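Local coordinates for protein putative prolyl-tRNA synthetase (Leishmania major, PDB 5XIL) that probably attaches L-proline to its cognate transfer RNA at the expense of ATP, releasing AMP and diphosphate, as a class II aminoacyl-tRNA synthetase, at residues Lys121-Arg124 and Pro130-Leu133; Leu60-Cys65 and Ala172-Glu177; Glu180-Val185 and Gln226-His231; Glu201-Ala206 and Glu442-Val447; Gln50-Gly55 and Tyr186-Ala191. All coordinates share one frame; numbering follows the deposited sequence.

In the fold
Interactions 1, 2, 3 and 5 lie in the class II catalytic core, while interaction 4 ties that core to the zinc-binding C-terminal domain. Helix 168-189 is the common thread: it meets residues 60-65 in interaction 2, strand 223-234 in interaction 3 and helix 40-60 in interaction 5, with centres 10 to 16 Å apart. Interaction 1 sits farther out, its centre 13 Å from that of interaction 2, and its strand 131-139 runs beside strand 63-64. Along the chain, interactions 1 and 2 both fall between the two segments of interaction 5, whereas interaction 3 alternates with interactions 4 and 5. Apart from the local interaction 1, these contacts join parts distant in sequence.

Interaction 1. Residues Lys121-Arg124 and Pro130-Leu133; sequences KWIR and PVRL
Trp122 meets Leu133 and Ile123 meets Val131, two apolar pairs lying side by side where helix 111-122 gives way to a loop and the chain soon returns as strand 131-139. In the first pair CZ3, on the six-membered ring of the indole, comes within 3.7 Å of Leu133 CD1, with the methyl placed obliquely to the ring. In the second, Ile123 uses its longer branch: CG1 lies 3.7 Å from Val131 CG2, and CD1 follows at 3.9 Å from that same CG2. Ile123 is the first residue beyond the helix, and with CG1 beside its own backbone N (chi1 -67°) it directs this branch at the valine. Val131 answers with the methyl that stands anti to its carbonyl carbon.

The strand that carries Val131 and Leu133 is the first of the two long antiparallel strands of motif 2, a signature of class II synthetases; backbone bonds join these residues to Ala164 and His162 on the partner strand 156-165. Tyr119, one turn back in the helix, also touches both Val131 and Leu133, and Ile243 adds a further apolar side chain against Ile123. At the turn between the segments, Arg124 pairs with Asp128 and a cis peptide bond precedes Pro130. The polar edge of the indole looks to the dimer partner, where NE1 of Trp122 is hydrogen-bonded to Glu28 of the second subunit. Arg39 of that subunit makes a cation-pi contact with the same ring, and Pro40 of the second subunit packs on Leu133.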
# COMPACT_ATOMS: atom_id res chain seq x y z
N LYS A 121 -27.63 -0.89 2.38
CA LYS A 121 -27.97 -0.46 1.04
C LYS A 121 -27.50 -1.46 -0.04
O LYS A 121 -28.27 -1.88 -0.91
CB LYS A 121 -27.43 0.95 0.82
CG LYS A 121 -27.85 1.52 -0.49
CD LYS A 121 -27.10 2.75 -0.90
CE LYS A 121 -27.36 3.04 -2.39
NZ LYS A 121 -27.70 4.48 -2.57
N TRP A 122 -26.27 -1.93 0.08
CA TRP A 122 -25.70 -2.80 -0.90
C TRP A 122 -26.23 -4.18 -0.81
O TRP A 122 -26.21 -4.89 -1.77
CB TRP A 122 -24.17 -2.86 -0.75
CG TRP A 122 -23.51 -1.53 -1.02
CD1 TRP A 122 -23.90 -0.60 -1.92
CD2 TRP A 122 -22.28 -1.04 -0.42
NE1 TRP A 122 -23.03 0.48 -1.89
CE2 TRP A 122 -22.02 0.22 -1.00
CE3 TRP A 122 -21.40 -1.52 0.58
CZ2 TRP A 122 -20.88 1.00 -0.66
CZ3 TRP A 122 -20.28 -0.74 0.93
CH2 TRP A 122 -20.03 0.50 0.34
N ILE A 123 -26.73 -4.60 0.34
CA ILE A 123 -27.21 -5.97 0.41
C ILE A 123 -28.72 -5.94 0.12
O ILE A 123 -29.53 -5.76 1.02
CB ILE A 123 -26.89 -6.63 1.73
CG1 ILE A 123 -25.40 -6.83 1.92
CG2 ILE A 123 -27.60 -7.96 1.92
CD1 ILE A 123 -24.96 -6.93 3.39
N ARG A 124 -29.06 -6.17 -1.14
CA ARG A 124 -30.44 -6.09 -1.63
C ARG A 124 -31.06 -7.43 -1.64
O ARG A 124 -32.27 -7.52 -1.57
CB ARG A 124 -30.49 -5.49 -3.05
CG ARG A 124 -30.05 -4.03 -3.09
CD ARG A 124 -29.48 -3.65 -4.46
NE ARG A 124 -28.38 -4.54 -4.86
CZ ARG A 124 -27.82 -4.59 -6.07
NH1 ARG A 124 -28.22 -3.77 -7.05
NH2 ARG A 124 -26.84 -5.46 -6.30
N PRO A 130 -21.26 -12.79 -0.19
CA PRO A 130 -20.76 -11.97 0.94
C PRO A 130 -20.28 -10.57 0.56
O PRO A 130 -19.91 -10.31 -0.59
CB PRO A 130 -19.61 -12.82 1.46
CG PRO A 130 -19.05 -13.44 0.23
CD PRO A 130 -20.27 -13.84 -0.58
N VAL A 131 -20.33 -9.62 1.50
CA VAL A 131 -19.72 -8.31 1.31
C VAL A 131 -18.43 -8.40 2.11
O VAL A 131 -18.50 -8.68 3.31
CB VAL A 131 -20.62 -7.18 1.84
CG1 VAL A 131 -19.94 -5.79 1.83
CG2 VAL A 131 -21.86 -7.09 0.96
N ARG A 132 -17.25 -8.24 1.45
CA ARG A 132 -15.98 -8.42 2.17
C ARG A 132 -15.05 -7.28 1.78
O ARG A 132 -14.54 -7.22 0.65
CB ARG A 132 -15.33 -9.73 1.77
CG ARG A 132 -16.22 -10.96 1.98
CD ARG A 132 -15.65 -12.19 1.34
NE ARG A 132 -14.56 -12.66 2.14
CZ ARG A 132 -13.76 -13.64 1.73
NH1 ARG A 132 -13.99 -14.21 0.53
NH2 ARG A 132 -12.81 -14.08 2.51
N LEU A 133 -14.88 -6.37 2.70
CA LEU A 133 -14.19 -5.09 2.44
C LEU A 133 -13.12 -4.79 3.50
O LEU A 133 -13.32 -5.06 4.69
CB LEU A 133 -15.19 -3.94 2.37
CG LEU A 133 -16.27 -4.05 1.23
CD1 LEU A 133 -17.33 -3.00 1.37
CD2 LEU A 133 -15.67 -4.06 -0.15

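Interaction 2. Residues Leu60-Cys65 and Ala172-Glu177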
# COMPACT_ATOMS: atom_id res chain seq x y z
N LEU A 60 -7.59 -14.32 0.13
CA LEU A 60 -8.79 -14.87 0.72
C LEU A 60 -10.08 -14.49 0.03
O LEU A 60 -11.07 -15.17 0.18
CB LEU A 60 -8.92 -14.55 2.19
CG LEU A 60 -7.97 -15.27 3.12
CD1 LEU A 60 -7.93 -14.58 4.46
CD2 LEU A 60 -8.29 -16.72 3.30
N GLY A 61 -10.11 -13.36 -0.64
CA GLY A 61 -11.27 -12.88 -1.35
C GLY A 61 -11.76 -11.56 -0.84
O GLY A 61 -12.76 -11.09 -1.28
N VAL A 62 -11.06 -10.93 0.09
CA VAL A 62 -11.46 -9.62 0.57
C VAL A 62 -11.04 -8.53 -0.38
O VAL A 62 -9.98 -8.57 -0.93
CB VAL A 62 -10.94 -9.38 2.03
CG1 VAL A 62 -11.50 -8.11 2.61
CG2 VAL A 62 -11.36 -10.50 2.93
N GLU A 63 -11.89 -7.52 -0.60
CA GLU A 63 -11.50 -6.42 -1.47
C GLU A 63 -11.28 -5.12 -0.73
O GLU A 63 -11.95 -4.80 0.24
CB GLU A 63 -12.60 -6.23 -2.52
CG GLU A 63 -12.88 -7.50 -3.34
CD GLU A 63 -14.02 -7.29 -4.31
OE1 GLU A 63 -15.18 -7.27 -3.91
OE2 GLU A 63 -13.73 -6.91 -5.45
N ASP A 64 -10.34 -4.35 -1.21
CA ASP A 64 -10.05 -3.06 -0.65
C ASP A 64 -11.01 -2.01 -1.17
O ASP A 64 -11.55 -2.16 -2.27
CB ASP A 64 -8.59 -2.70 -0.96
CG ASP A 64 -7.60 -3.30 0.03
OD1 ASP A 64 -7.82 -4.36 0.63
OD2 ASP A 64 -6.51 -2.73 0.13
N CYS A 65 -11.26 -0.99 -0.37
CA CYS A 65 -12.08 0.14 -0.70
C CYS A 65 -11.65 1.42 0.10
O CYS A 65 -10.73 1.34 0.87
CB CYS A 65 -13.55 -0.17 -0.39
SG CYS A 65 -13.86 -0.36 1.37
N ALA A 172 -17.67 -17.49 10.80
CA ALA A 172 -16.78 -18.08 11.80
C ALA A 172 -15.50 -18.57 11.21
O ALA A 172 -14.41 -18.42 11.82
CB ALA A 172 -17.43 -19.22 12.57
N LYS A 173 -15.59 -19.16 10.03
CA LYS A 173 -14.42 -19.69 9.37
C LYS A 173 -13.46 -18.54 8.97
O LYS A 173 -12.28 -18.66 9.20
CB LYS A 173 -14.79 -20.53 8.16
CG LYS A 173 -13.67 -20.90 7.19
CD LYS A 173 -14.25 -21.89 6.18
CE LYS A 173 -13.23 -22.42 5.18
NZ LYS A 173 -12.69 -21.24 4.45
N GLU A 174 -14.01 -17.44 8.48
CA GLU A 174 -13.16 -16.31 8.05
C GLU A 174 -12.49 -15.63 9.24
O GLU A 174 -11.36 -15.14 9.15
CB GLU A 174 -13.98 -15.31 7.28
CG GLU A 174 -13.11 -14.22 6.63
CD GLU A 174 -13.92 -13.17 5.89
OE1 GLU A 174 -14.99 -12.69 6.41
OE2 GLU A 174 -13.47 -12.79 4.80
N VAL A 175 -13.24 -15.53 10.34
CA VAL A 175 -12.71 -14.99 11.59
C VAL A 175 -11.36 -15.61 11.94
O VAL A 175 -10.39 -14.91 12.24
CB VAL A 175 -13.71 -15.19 12.74
CG1 VAL A 175 -13.02 -15.01 14.07
CG2 VAL A 175 -14.85 -14.18 12.63
N LEU A 176 -11.28 -16.93 11.84
CA LEU A 176 -10.06 -17.66 12.15
C LEU A 176 -9.04 -17.63 11.03
O LEU A 176 -7.85 -17.69 11.31
CB LEU A 176 -10.36 -19.09 12.56
CG LEU A 176 -11.19 -19.31 13.82
CD1 LEU A 176 -11.64 -20.76 14.01
CD2 LEU A 176 -10.36 -18.88 15.01
N GLU A 177 -9.46 -17.54 9.79
CA GLU A 177 -8.54 -17.35 8.69
C GLU A 177 -7.77 -16.05 8.85
O GLU A 177 -6.54 -16.01 8.64
CB GLU A 177 -9.21 -17.40 7.33
CG GLU A 177 -9.57 -18.85 6.92
CD GLU A 177 -10.55 -18.90 5.74
OE1 GLU A 177 -11.33 -17.96 5.49
OE2 GLU A 177 -10.57 -19.93 5.07
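Val62 and Glu174 form the enclosed half of this contact, and Leu60 and Glu177 the half nearer solvent. On the enclosed side, Val62 CG2 approaches the carboxylate oxygen Glu174 OE2 to 3.6 Å, an apolar methyl against a charged atom. The glutamate gets there by a fully stretched chain: CG stands opposite the backbone N (chi1 -172°), and the rest continues straight off helix 168-189. Although buried, its carboxylate is well supplied with partners. OE2 forms a salt bridge with Arg132 NH2, and OE1 receives hydrogen bonds from Trp165 NE1 and Asn260 ND2. These bonds fix the rotation of the group and would probably favour its ionised form, while Val62 also packs on Trp262.

The outer half is looser. Leu60 CD2 rests 3.9 Å from Glu177 OE1 and 4.0 Å from Glu177 CD, so a single methyl touches one end of the carboxylate without any polar bond across the segments. The other oxygen is held within the helix, where Lys173 NZ forms a salt bridge of 2.6 Å with Glu177 OE2, arriving 37° out of the carboxylate plane. Lys173 itself is exposed. Leu60 also touches Ile178 and Cys181, farther along helix 168-189.

Between Leu60 and Val62 the chain leaves its helix at Gly61, whose positive phi of 119° belongs to a Schellman motif. A long helix ending this way and passing into a short strand beside the second subunit is consistent with motif 1, the dimer-interface element of class II synthetases.

Interaction 3. Residues Glu180-Val185 and Gln226-His231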
# COMPACT_ATOMS: atom_id res chain seq x y z
N GLU A 180 -5.30 -16.28 11.64
CA GLU A 180 -4.08 -16.92 11.14
C GLU A 180 -3.18 -15.98 10.36
O GLU A 180 -1.94 -16.06 10.49
CB GLU A 180 -4.38 -18.20 10.37
CG GLU A 180 -4.88 -19.31 11.24
CD GLU A 180 -3.99 -19.69 12.46
OE1 GLU A 180 -2.78 -19.66 12.42
OE2 GLU A 180 -4.59 -20.11 13.45
N CYS A 181 -3.78 -15.09 9.56
CA CYS A 181 -3.03 -14.08 8.89
C CYS A 181 -2.27 -13.18 9.86
O CYS A 181 -1.09 -12.86 9.63
CB CYS A 181 -3.92 -13.18 8.01
SG CYS A 181 -4.68 -13.99 6.62
N TYR A 182 -2.95 -12.76 10.94
CA TYR A 182 -2.33 -11.88 11.91
C TYR A 182 -1.18 -12.64 12.66
O TYR A 182 -0.12 -12.06 12.95
CB TYR A 182 -3.42 -11.38 12.88
CG TYR A 182 -4.44 -10.41 12.30
CD1 TYR A 182 -4.21 -9.74 11.09
CD2 TYR A 182 -5.62 -10.13 12.97
CE1 TYR A 182 -5.11 -8.84 10.60
CE2 TYR A 182 -6.49 -9.25 12.48
CZ TYR A 182 -6.27 -8.58 11.33
OH TYR A 182 -7.14 -7.59 10.90
N ALA A 183 -1.45 -13.89 13.05
CA ALA A 183 -0.44 -14.72 13.65
C ALA A 183 0.78 -14.78 12.72
O ALA A 183 1.93 -14.75 13.21
CB ALA A 183 -0.94 -16.13 13.94
N SER A 184 0.52 -14.97 11.45
CA SER A 184 1.59 -15.07 10.45
C SER A 184 2.38 -13.79 10.31
O SER A 184 3.59 -13.82 10.15
CB SER A 184 1.09 -15.48 9.10
OG SER A 184 0.39 -16.69 9.23
N VAL A 185 1.72 -12.66 10.34
CA VAL A 185 2.43 -11.36 10.49
C VAL A 185 3.48 -11.37 11.58
O VAL A 185 4.67 -11.12 11.31
CB VAL A 185 1.49 -10.14 10.63
CG1 VAL A 185 2.27 -8.86 10.91
CG2 VAL A 185 0.69 -9.98 9.35
N GLN A 226 -1.94 -7.26 23.75
CA GLN A 226 -2.82 -7.77 22.69
C GLN A 226 -2.26 -7.40 21.30
O GLN A 226 -2.08 -6.24 20.98
CB GLN A 226 -4.21 -7.19 22.90
CG GLN A 226 -5.18 -7.44 21.82
CD GLN A 226 -6.48 -6.73 22.04
OE1 GLN A 226 -7.20 -7.04 22.98
NE2 GLN A 226 -6.74 -5.72 21.24
N GLY A 227 -1.99 -8.39 20.47
CA GLY A 227 -1.32 -8.15 19.19
C GLY A 227 -2.18 -7.68 18.03
O GLY A 227 -1.68 -6.95 17.15
N ALA A 228 -3.42 -8.22 17.97
CA ALA A 228 -4.43 -7.99 16.93
C ALA A 228 -5.63 -8.82 17.29
O ALA A 228 -5.49 -9.72 18.08
CB ALA A 228 -3.93 -8.43 15.59
N THR A 229 -6.78 -8.50 16.71
CA THR A 229 -8.02 -9.19 17.04
C THR A 229 -8.86 -9.36 15.81
O THR A 229 -8.87 -8.53 14.87
CB THR A 229 -8.85 -8.50 18.20
OG1 THR A 229 -9.05 -7.16 17.82
CG2 THR A 229 -8.13 -8.49 19.59
N SER A 230 -9.65 -10.44 15.87
CA SER A 230 -10.63 -10.76 14.85
C SER A 230 -11.96 -11.13 15.54
O SER A 230 -11.97 -12.10 16.33
CB SER A 230 -10.10 -11.94 14.01
OG SER A 230 -11.01 -12.29 12.93
N HIS A 231 -13.04 -10.39 15.22
CA HIS A 231 -14.28 -10.43 16.01
C HIS A 231 -15.37 -11.14 15.16
O HIS A 231 -15.56 -10.79 14.02
CB HIS A 231 -14.77 -9.02 16.30
CG HIS A 231 -13.73 -8.14 16.88
ND1 HIS A 231 -13.23 -8.35 18.13
CD2 HIS A 231 -13.13 -7.04 16.40
CE1 HIS A 231 -12.35 -7.42 18.40
NE2 HIS A 231 -12.25 -6.61 17.35
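The phenol ring of Tyr182 carries nearly all of this contact: at its edge, close to the ring plane, lies the backbone carbonyl oxygen of Thr229, while the methyl of Ala228 approaches obliquely. CE2 is 3.4 Å from Thr229 O, so the weakly positive C-H rim meets an oxygen rather than another carbon. Ala228 CB sits 3.6 Å from CD2 and 4.0 Å from Tyr182 CB, filling the angle where the ring leaves its helix. The setting is the class II synthetase fold, in which an antiparallel sheet is backed by helices; here helix 168-189 lies against strand 223-234.

The first torsion of Tyr182 (chi1 -70°) leaves CG beside the backbone N and sends the ring out from the helix across the strand. Its hydroxyl is hydrogen-bonded to Gln159 OE1, which ties down the far end of the ring. Trp262 and Leu264 of strand 253-265 and Leu53 of helix 40-60 pack on the same side chain, so the tyrosine is buried between helices and sheet.

Thr229, the strand residue whose carbonyl is used, points its own side chain away from the helix and packs on Thr211 and Thr213 of the neighbouring strand 210-218. Ser230 faces the helix instead, and its OG is hydrogen-bonded to Val175 O. Within the helix, Ser184 OG, one turn after Glu180, donates a 2.7 Å bond to Glu180 O at a C=O...donor angle of 145°, while Ser184 N reaches that oxygen from the opposite face of its plane.

Interaction 4. Residues Glu201-Ala206 and Glu442-Val447. With ZN (zinc ion), chain B.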
# COMPACT_ATOMS: atom_id res chain seq x y z
N GLU A 201 -15.71 -13.58 27.81
CA GLU A 201 -16.88 -12.67 27.71
C GLU A 201 -16.59 -11.27 28.17
O GLU A 201 -16.96 -10.28 27.50
CB GLU A 201 -18.07 -13.23 28.51
CG GLU A 201 -18.81 -14.34 27.82
CD GLU A 201 -19.54 -13.90 26.56
OE1 GLU A 201 -20.22 -12.85 26.53
OE2 GLU A 201 -19.46 -14.65 25.58
N LYS A 202 -15.89 -11.13 29.30
CA LYS A 202 -15.56 -9.82 29.84
C LYS A 202 -14.64 -9.02 28.86
O LYS A 202 -14.74 -7.83 28.69
CB LYS A 202 -14.80 -9.99 31.21
CG LYS A 202 -14.38 -8.66 31.86
CD LYS A 202 -13.74 -8.88 33.23
CE LYS A 202 -13.36 -7.58 33.96
NZ LYS A 202 -12.77 -7.69 35.39
N GLU A 203 -13.74 -9.70 28.21
CA GLU A 203 -12.71 -8.98 27.43
C GLU A 203 -12.98 -8.87 25.93
O GLU A 203 -12.21 -8.25 25.22
CB GLU A 203 -11.34 -9.68 27.63
CG GLU A 203 -10.85 -9.56 29.06
CD GLU A 203 -10.40 -8.17 29.45
OE1 GLU A 203 -9.87 -7.43 28.61
OE2 GLU A 203 -10.47 -7.90 30.65
N LYS A 204 -14.05 -9.44 25.45
CA LYS A 204 -14.37 -9.32 24.04
C LYS A 204 -14.81 -7.93 23.62
O LYS A 204 -15.12 -7.07 24.44
CB LYS A 204 -15.45 -10.31 23.67
CG LYS A 204 -16.82 -9.92 24.16
CD LYS A 204 -17.79 -11.04 23.85
CE LYS A 204 -19.24 -10.54 23.82
NZ LYS A 204 -20.19 -11.70 23.73
N PHE A 205 -14.85 -7.75 22.33
CA PHE A 205 -15.43 -6.53 21.77
C PHE A 205 -16.92 -6.55 22.05
O PHE A 205 -17.65 -7.50 21.67
CB PHE A 205 -15.19 -6.48 20.28
CG PHE A 205 -15.91 -5.34 19.59
CD1 PHE A 205 -15.94 -4.05 20.15
CD2 PHE A 205 -16.62 -5.56 18.45
CE1 PHE A 205 -16.63 -3.00 19.53
CE2 PHE A 205 -17.27 -4.52 17.80
CZ PHE A 205 -17.31 -3.25 18.35
N ALA A 206 -17.36 -5.49 22.71
CA ALA A 206 -18.70 -5.40 23.33
C ALA A 206 -19.79 -5.60 22.29
O ALA A 206 -20.72 -6.35 22.55
CB ALA A 206 -18.87 -4.03 24.02
N GLU A 442 -17.61 -13.80 37.31
CA GLU A 442 -17.38 -13.39 38.68
C GLU A 442 -15.95 -13.76 39.18
O GLU A 442 -15.30 -13.02 39.91
CB GLU A 442 -18.43 -14.09 39.58
CG GLU A 442 -19.86 -13.87 39.10
CD GLU A 442 -20.42 -15.03 38.29
OE1 GLU A 442 -21.15 -15.86 38.89
OE2 GLU A 442 -20.19 -15.11 37.07
N CYS A 443 -15.51 -14.95 38.79
CA CYS A 443 -14.22 -15.48 39.20
C CYS A 443 -13.08 -14.71 38.55
O CYS A 443 -12.11 -14.35 39.22
CB CYS A 443 -14.11 -16.96 38.90
SG CYS A 443 -15.31 -18.04 39.82
N GLU A 444 -13.24 -14.43 37.27
CA GLU A 444 -12.30 -13.52 36.55
C GLU A 444 -12.19 -12.18 37.21
O GLU A 444 -11.08 -11.61 37.37
CB GLU A 444 -12.76 -13.39 35.09
CG GLU A 444 -11.98 -12.47 34.23
CD GLU A 444 -12.43 -12.58 32.76
OE1 GLU A 444 -13.45 -13.32 32.46
OE2 GLU A 444 -11.75 -11.95 31.91
N ASN A 445 -13.32 -11.63 37.61
CA ASN A 445 -13.33 -10.34 38.29
C ASN A 445 -12.60 -10.39 39.66
O ASN A 445 -11.89 -9.47 40.05
CB ASN A 445 -14.80 -9.94 38.50
CG ASN A 445 -15.40 -9.26 37.29
OD1 ASN A 445 -14.71 -8.63 36.51
ND2 ASN A 445 -16.70 -9.36 37.13
N GLN A 446 -12.86 -11.47 40.41
CA GLN A 446 -12.24 -11.65 41.70
C GLN A 446 -10.69 -11.79 41.56
O GLN A 446 -9.93 -11.18 42.30
CB GLN A 446 -12.77 -12.91 42.36
CG GLN A 446 -12.47 -12.89 43.86
CD GLN A 446 -12.67 -14.21 44.52
OE1 GLN A 446 -13.70 -14.88 44.31
NE2 GLN A 446 -11.70 -14.62 45.34
N VAL A 447 -10.26 -12.55 40.56
CA VAL A 447 -8.80 -12.64 40.31
C VAL A 447 -8.18 -11.26 40.12
O VAL A 447 -7.14 -10.95 40.73
CB VAL A 447 -8.52 -13.57 39.13
CG1 VAL A 447 -7.04 -13.44 38.70
CG2 VAL A 447 -8.88 -14.99 39.50
ZN ZN B . -14.71 -20.11 39.41
O HOH W 1 -15.84 -13.20 31.43
O HOH W 2 -10.73 -9.27 34.83
O HOH W 3 -10.08 -9.94 32.53
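The zinc-binding C-terminal domain docks on the catalytic core here, as Glu444 and Asn445 of helix 441-455 meet Lys202 and Glu203 in the loop between strands 195-198 and 210-218. Lys202 is fully stretched, and its CB lies 3.7 Å from Glu444 OE2 while its NZ travels on to Asn445 OD1. That terminal hydrogen bond, modelled at 2.4 Å, is improbably short, and its exact length is doubtful. One residue before Glu444 in the same helix, Cys443 SG binds the zinc ion at 2.2 Å, with Cys438 and Cys493 among the metal's other ligands, so the side chains that touch the core spring from the helix that helps to build the metal site.

The carboxylate of Glu444 is buried and satisfied mostly by waters and hydroxyls. One water accepts from Lys202 N and donates to Glu444 OE1 at 2.6 Å. Another donates to both Glu203 OE2 and Glu444 OE2, bridging carboxylates whose nearest oxygens, these same two, are 4.4 Å apart and whose planes differ by 35°. Thr476 and Thr200 also bond OE2 of Glu444 through their hydroxyls, and Lys475 forms a salt bridge with Glu203.

Interaction 5. Residues Gln50-Gly55 and Tyr186-Ala191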
# COMPACT_ATOMS: atom_id res chain seq x y z
N GLN A 50 2.01 -4.26 5.10
CA GLN A 50 0.98 -3.97 4.09
C GLN A 50 1.06 -4.94 2.89
O GLN A 50 0.05 -5.46 2.45
CB GLN A 50 1.10 -2.56 3.55
CG GLN A 50 0.58 -1.52 4.47
CD GLN A 50 0.69 -0.09 3.91
OE1 GLN A 50 1.65 0.26 3.27
NE2 GLN A 50 -0.28 0.71 4.23
N ARG A 51 2.24 -5.17 2.37
CA ARG A 51 2.43 -6.09 1.27
C ARG A 51 1.99 -7.50 1.61
O ARG A 51 1.20 -8.09 0.88
CB ARG A 51 3.84 -6.04 0.78
CG ARG A 51 4.11 -4.73 0.05
CD ARG A 51 5.60 -4.57 -0.27
NE ARG A 51 5.85 -3.30 -0.95
CZ ARG A 51 7.06 -2.72 -1.00
NH1 ARG A 51 8.08 -3.31 -0.45
NH2 ARG A 51 7.23 -1.57 -1.63
N PHE A 52 2.44 -8.00 2.75
CA PHE A 52 2.36 -9.38 3.14
C PHE A 52 0.91 -9.65 3.55
O PHE A 52 0.34 -10.58 3.08
CB PHE A 52 3.32 -9.63 4.32
CG PHE A 52 3.28 -11.00 4.93
CD1 PHE A 52 3.95 -12.07 4.34
CD2 PHE A 52 2.55 -11.26 6.10
CE1 PHE A 52 3.95 -13.33 4.93
CE2 PHE A 52 2.56 -12.51 6.70
CZ PHE A 52 3.23 -13.55 6.10
N LEU A 53 0.41 -8.88 4.51
CA LEU A 53 -0.99 -9.03 4.98
C LEU A 53 -2.01 -8.65 3.89
O LEU A 53 -2.99 -9.34 3.70
CB LEU A 53 -1.26 -8.18 6.24
CG LEU A 53 -2.67 -8.19 6.80
CD1 LEU A 53 -3.04 -9.62 7.16
CD2 LEU A 53 -2.72 -7.22 8.01
N GLY A 54 -1.74 -7.60 3.16
CA GLY A 54 -2.54 -7.22 2.00
C GLY A 54 -2.68 -8.35 1.03
O GLY A 54 -3.79 -8.57 0.51
N GLY A 55 -1.59 -8.99 0.70
CA GLY A 55 -1.61 -10.12 -0.20
C GLY A 55 -2.49 -11.25 0.25
O GLY A 55 -3.32 -11.78 -0.52
N TYR A 186 3.07 -11.67 12.80
CA TYR A 186 3.97 -11.66 13.92
C TYR A 186 5.07 -12.71 13.76
O TYR A 186 6.25 -12.39 13.87
CB TYR A 186 3.21 -11.94 15.22
CG TYR A 186 2.56 -10.68 15.75
CD1 TYR A 186 3.35 -9.71 16.37
CD2 TYR A 186 1.22 -10.41 15.63
CE1 TYR A 186 2.84 -8.55 16.86
CE2 TYR A 186 0.65 -9.23 16.12
CZ TYR A 186 1.46 -8.32 16.81
OH TYR A 186 1.04 -7.08 17.27
N GLU A 187 4.66 -13.91 13.42
CA GLU A 187 5.61 -15.03 13.39
C GLU A 187 6.60 -15.00 12.19
O GLU A 187 7.84 -15.13 12.37
CB GLU A 187 4.88 -16.38 13.44
CG GLU A 187 4.17 -16.70 14.73
CD GLU A 187 3.22 -17.90 14.65
OE1 GLU A 187 2.79 -18.24 13.57
OE2 GLU A 187 2.81 -18.45 15.69
N GLN A 188 6.02 -14.83 11.00
CA GLN A 188 6.74 -14.99 9.75
C GLN A 188 7.42 -13.72 9.36
O GLN A 188 8.53 -13.78 8.82
CB GLN A 188 5.84 -15.47 8.64
CG GLN A 188 5.29 -16.82 8.98
CD GLN A 188 4.38 -17.33 7.92
OE1 GLN A 188 4.43 -16.93 6.73
NE2 GLN A 188 3.50 -18.21 8.33
N LEU A 189 6.83 -12.55 9.63
CA LEU A 189 7.53 -11.29 9.34
C LEU A 189 8.34 -10.80 10.47
O LEU A 189 9.46 -10.34 10.28
CB LEU A 189 6.62 -10.18 8.87
CG LEU A 189 6.15 -10.16 7.45
CD1 LEU A 189 5.38 -8.82 7.33
CD2 LEU A 189 7.29 -10.10 6.46
N LEU A 190 7.80 -10.82 11.70
CA LEU A 190 8.43 -10.08 12.75
C LEU A 190 9.20 -10.95 13.76
O LEU A 190 9.73 -10.43 14.71
CB LEU A 190 7.35 -9.25 13.49
CG LEU A 190 6.46 -8.37 12.64
CD1 LEU A 190 5.46 -7.61 13.53
CD2 LEU A 190 7.24 -7.45 11.73
N ALA A 191 9.14 -12.27 13.57
CA ALA A 191 9.80 -13.29 14.39
C ALA A 191 9.33 -13.21 15.86
O ALA A 191 10.08 -13.45 16.81
CB ALA A 191 11.33 -13.20 14.25
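Phe52 is the centre of this helix-to-helix contact, with Leu189 over one face of its ring and Gln188 at the rim. Leu189 CG stands 4.1 Å from the ring centroid and only 18° off the normal, a CH-pi contact displaced toward the rim. The leucine reaches further along the phenylalanine as well: its CD1 lies 3.7 Å from Phe52 CB, so the two side chains slide past each other in opposite directions. With CG anti to the backbone N (chi1 176°), Phe52 extends from helix 40-60 toward the last turn of helix 168-189.

Gln188 approaches differently. Its amide oxygen OE1 comes to 3.6 Å from Phe52 CZ, near the ring plane, and the amide is turned 76° from the ring. Ser184 and Val185 of helix 168-189 also touch Phe52, while Leu53 packs on Cys181.

The second helix is ending here, through a wider pi-type turn at residues 186-189, and Ala191 leaves it with positive phi. Gln188 O in this turn is hydrogen-bonded by Arg287, and Ala191 rests on helix 387-412. Since no hydrogen bond crosses between the segments, their cohesion rests largely on dispersion over the ring face, probably with a modest electrostatic attraction between the ring's C-H edge and the partial negative charge of the amide oxygen.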